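Local coordinates for sporozoite-specific SAG protein (PDB 2WNK), which is a SAG2-related surface antigen of Toxoplasma gondii sporozoites, built of two SRS domains, and probably takes part in host-cell attachment, at residues Thr4-Ser12 / Arg25-Glu33. Numbering follows the deposited sequence.
Sequences TSCETEGSS and RFNCPSTLE
Both Ser5 and Asn27 turn their first side-chain branch anti to the backbone N, OG of Ser5 at chi1 -179° and CG of Asn27 at chi1 164°, and the two groups meet alongside the paired backbones. Ser5 OG donates to Asn27 OD1 at 2.6 Å, lying in the carbonyl plane on a lone pair. The side-chain ND2 of Asn27 bonds Asp81 OD1 and Gly78 O, so that three bonds in all fix the rotation of the carboxamide. The backbones form one parallel bridge, with both polar backbone atoms of Asn27 in use: its N reaches Thr4 O at 3.0 Å, and its O takes Cys6 N at 2.9 Å in a nearly straight bond (169° at the hydrogen). At the first modelled residue, Thr4 OG1 makes at most a weak hydrogen bond to Arg25 O, 3.2 Å away.

Past the bridge, the chain makes an inverse gamma turn about Cys6, and the Pro29 ring packs through CG and CD against the Cys6 carbonyl. Pro29 CD lies 3.1 Å from Cys6 O, a buried carbonyl with no hydrogen-bond partner in the model, while Pro29 CB comes 3.6 Å from Ser5 OG. Further on, Leu32 CD1 touches the aliphatic CG of Glu9 at 4.1 Å; the Glu9 carboxylate is paired with Arg102. Disulfides Cys6–Cys121 and Cys28–Cys100 tie these segments to strands 121-127 and 94-101. The N-terminal segment thus pairs in parallel with edge strand 22-28 of one sheet and then leads into edge strand 12-17 of the other, in the disulfide-pinned beta sandwich of an SRS domain.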
loop_
_atom_site.group_PDB
_atom_site.type_symbol
_atom_site.label_atom_id
_atom_site.label_comp_id
_atom_site.label_asym_id
_atom_site.label_seq_id
_atom_site.Cartn_x
_atom_site.Cartn_y
_atom_site.Cartn_z
ATOM N N THR A 4 5.813 -12.999 12.900
ATOM C CA THR A 4 4.377 -12.581 12.910
ATOM C C THR A 4 3.706 -12.741 14.289
ATOM O O THR A 4 2.675 -12.115 14.585
ATOM C CB THR A 4 3.575 -13.352 11.899
ATOM O OG1 THR A 4 2.203 -12.978 12.036
ATOM C CG2 THR A 4 3.708 -14.849 12.129
ATOM N N SER A 5 4.301 -13.584 15.122
ATOM C CA SER A 5 3.814 -13.781 16.486
ATOM C C SER A 5 4.669 -12.987 17.469
ATOM O O SER A 5 5.909 -12.969 17.373
ATOM C CB SER A 5 3.829 -15.283 16.850
ATOM O OG SER A 5 3.339 -15.493 18.164
ATOM N N CYS A 6 4.013 -12.327 18.409
ATOM C CA CYS A 6 4.729 -11.484 19.390
ATOM C C CYS A 6 5.257 -12.359 20.533
ATOM O O CYS A 6 4.586 -12.467 21.564
ATOM C CB CYS A 6 3.813 -10.367 19.895
ATOM S SG CYS A 6 4.683 -8.751 20.120
ATOM N N GLU A 7 6.461 -12.934 20.322
ATOM C CA GLU A 7 7.111 -13.929 21.200
ATOM C C GLU A 7 8.180 -13.427 22.180
ATOM O O GLU A 7 8.775 -14.234 22.926
ATOM C CB GLU A 7 7.835 -14.974 20.348
ATOM C CG GLU A 7 6.980 -15.704 19.338
ATOM C CD GLU A 7 7.763 -16.813 18.662
ATOM O OE1 GLU A 7 8.901 -16.547 18.230
ATOM O OE2 GLU A 7 7.260 -17.951 18.553
ATOM N N THR A 8 8.543 -12.160 22.106
ATOM C CA THR A 8 9.650 -11.731 22.931
ATOM C C THR A 8 9.163 -10.646 23.893
ATOM O O THR A 8 8.826 -9.563 23.462
ATOM C CB THR A 8 10.879 -11.262 22.077
ATOM O OG1 THR A 8 11.206 -12.264 21.094
ATOM C CG2 THR A 8 12.096 -11.079 22.964
ATOM N N GLU A 9 9.097 -10.982 25.178
ATOM C CA GLU A 9 8.750 -9.973 26.208
ATOM C C GLU A 9 9.781 -8.878 26.223
ATOM O O GLU A 9 11.001 -9.162 26.163
ATOM C CB GLU A 9 8.708 -10.596 27.582
ATOM C CG GLU A 9 7.399 -11.288 27.886
ATOM C CD GLU A 9 7.476 -12.067 29.165
ATOM O OE1 GLU A 9 8.291 -13.013 29.239
ATOM O OE2 GLU A 9 6.745 -11.736 30.116
ATOM N N GLY A 10 9.305 -7.644 26.368
ATOM C CA GLY A 10 10.176 -6.498 26.339
ATOM C C GLY A 10 10.656 -6.067 24.975
ATOM O O GLY A 10 11.453 -5.128 24.869
ATOM N N SER A 11 10.180 -6.719 23.923
ATOM C CA SER A 11 10.548 -6.313 22.563
ATOM C C SER A 11 9.297 -6.188 21.725
ATOM O O SER A 11 8.181 -6.284 22.246
ATOM C CB SER A 11 11.560 -7.279 21.907
ATOM O OG SER A 11 12.860 -7.123 22.482
ATOM N N SER A 12 9.477 -5.967 20.428
ATOM C CA SER A 12 8.359 -5.611 19.600
ATOM C C SER A 12 8.496 -6.256 18.225
ATOM O O SER A 12 9.581 -6.659 17.802
ATOM C CB SER A 12 8.278 -4.082 19.487
ATOM O OG SER A 12 7.180 -3.659 18.708
ATOM N N ARG A 25 -1.482 -9.187 9.521
ATOM C CA ARG A 25 -1.876 -10.295 10.392
ATOM C C ARG A 25 -0.803 -10.460 11.435
ATOM O O ARG A 25 0.392 -10.504 11.116
ATOM C CB ARG A 25 -2.063 -11.596 9.594
ATOM C CG ARG A 25 -3.237 -11.570 8.665
ATOM C CD ARG A 25 -3.330 -12.867 7.827
ATOM N NE ARG A 25 -4.278 -12.693 6.723
ATOM C CZ ARG A 25 -5.592 -12.677 6.889
ATOM N NH1 ARG A 25 -6.104 -12.838 8.110
ATOM N NH2 ARG A 25 -6.386 -12.486 5.847
ATOM N N PHE A 26 -1.213 -10.497 12.693
ATOM C CA PHE A 26 -0.274 -10.790 13.753
ATOM C C PHE A 26 -0.922 -11.640 14.828
ATOM O O PHE A 26 -2.135 -11.778 14.878
ATOM C CB PHE A 26 0.306 -9.503 14.351
ATOM C CG PHE A 26 -0.706 -8.635 15.047
ATOM C CD1 PHE A 26 -0.927 -8.770 16.411
ATOM C CD2 PHE A 26 -1.366 -7.627 14.353
ATOM C CE1 PHE A 26 -1.825 -7.940 17.086
ATOM C CE2 PHE A 26 -2.285 -6.789 15.020
ATOM C CZ PHE A 26 -2.508 -6.957 16.401
ATOM N N ASN A 27 -0.085 -12.217 15.678
ATOM C CA ASN A 27 -0.550 -13.136 16.683
ATOM C C ASN A 27 -0.025 -12.741 18.068
ATOM O O ASN A 27 1.146 -12.382 18.224
ATOM C CB ASN A 27 -0.107 -14.554 16.313
ATOM C CG ASN A 27 -0.210 -15.522 17.465
ATOM O OD1 ASN A 27 0.779 -15.784 18.164
ATOM N ND2 ASN A 27 -1.409 -16.061 17.675
ATOM N N CYS A 28 -0.921 -12.806 19.038
ATOM C CA CYS A 28 -0.541 -12.782 20.470
ATOM C C CYS A 28 -0.518 -14.237 20.940
ATOM O O CYS A 28 -1.573 -14.874 21.003
ATOM C CB CYS A 28 -1.559 -11.989 21.296
ATOM S SG CYS A 28 -1.515 -10.138 20.997
ATOM N N PRO A 29 0.676 -14.752 21.236
ATOM C CA PRO A 29 0.823 -16.163 21.506
ATOM C C PRO A 29 0.254 -16.499 22.817
ATOM O O PRO A 29 -0.105 -15.713 23.615
ATOM C CB PRO A 29 2.324 -16.369 21.509
ATOM C CG PRO A 29 2.877 -15.192 21.935
ATOM C CD PRO A 29 1.991 -14.124 21.285
ATOM N N SER A 30 0.199 -17.784 23.033
ATOM C CA SER A 30 -0.425 -18.310 24.190
ATOM C C SER A 30 -0.130 -17.671 25.550
ATOM O O SER A 30 -0.993 -17.444 26.291
ATOM C CB SER A 30 -0.038 -19.772 24.257
ATOM O OG SER A 30 -0.686 -20.279 25.297
ATOM N N THR A 31 1.104 -17.437 25.868
ATOM C CA THR A 31 1.399 -16.923 27.183
ATOM C C THR A 31 0.942 -15.457 27.278
ATOM O O THR A 31 0.507 -14.976 28.277
ATOM C CB THR A 31 2.853 -17.116 27.491
ATOM O OG1 THR A 31 3.255 -16.252 28.557
ATOM C CG2 THR A 31 3.663 -16.895 26.313
ATOM N N LEU A 32 0.992 -14.791 26.154
ATOM C CA LEU A 32 0.662 -13.362 26.122
ATOM C C LEU A 32 -0.652 -13.143 25.348
ATOM O O LEU A 32 -0.729 -12.316 24.401
ATOM C CB LEU A 32 1.797 -12.549 25.475
ATOM C CG LEU A 32 3.145 -12.592 26.181
ATOM C CD1 LEU A 32 4.187 -11.787 25.403
ATOM C CD2 LEU A 32 2.996 -12.083 27.607
ATOM N N GLU A 33 -1.662 -13.894 25.797
ATOM C CA GLU A 33 -2.959 -14.116 25.110
ATOM C C GLU A 33 -3.456 -12.831 24.474
ATOM O O GLU A 33 -4.020 -12.864 23.380
ATOM C CB GLU A 33 -3.938 -14.792 26.087
ATOM C CG GLU A 33 -5.347 -14.780 25.651
ATOM C CD GLU A 33 -6.241 -14.769 26.840
ATOM O OE1 GLU A 33 -6.190 -13.764 27.575
ATOM O OE2 GLU A 33 -6.977 -15.776 27.038
#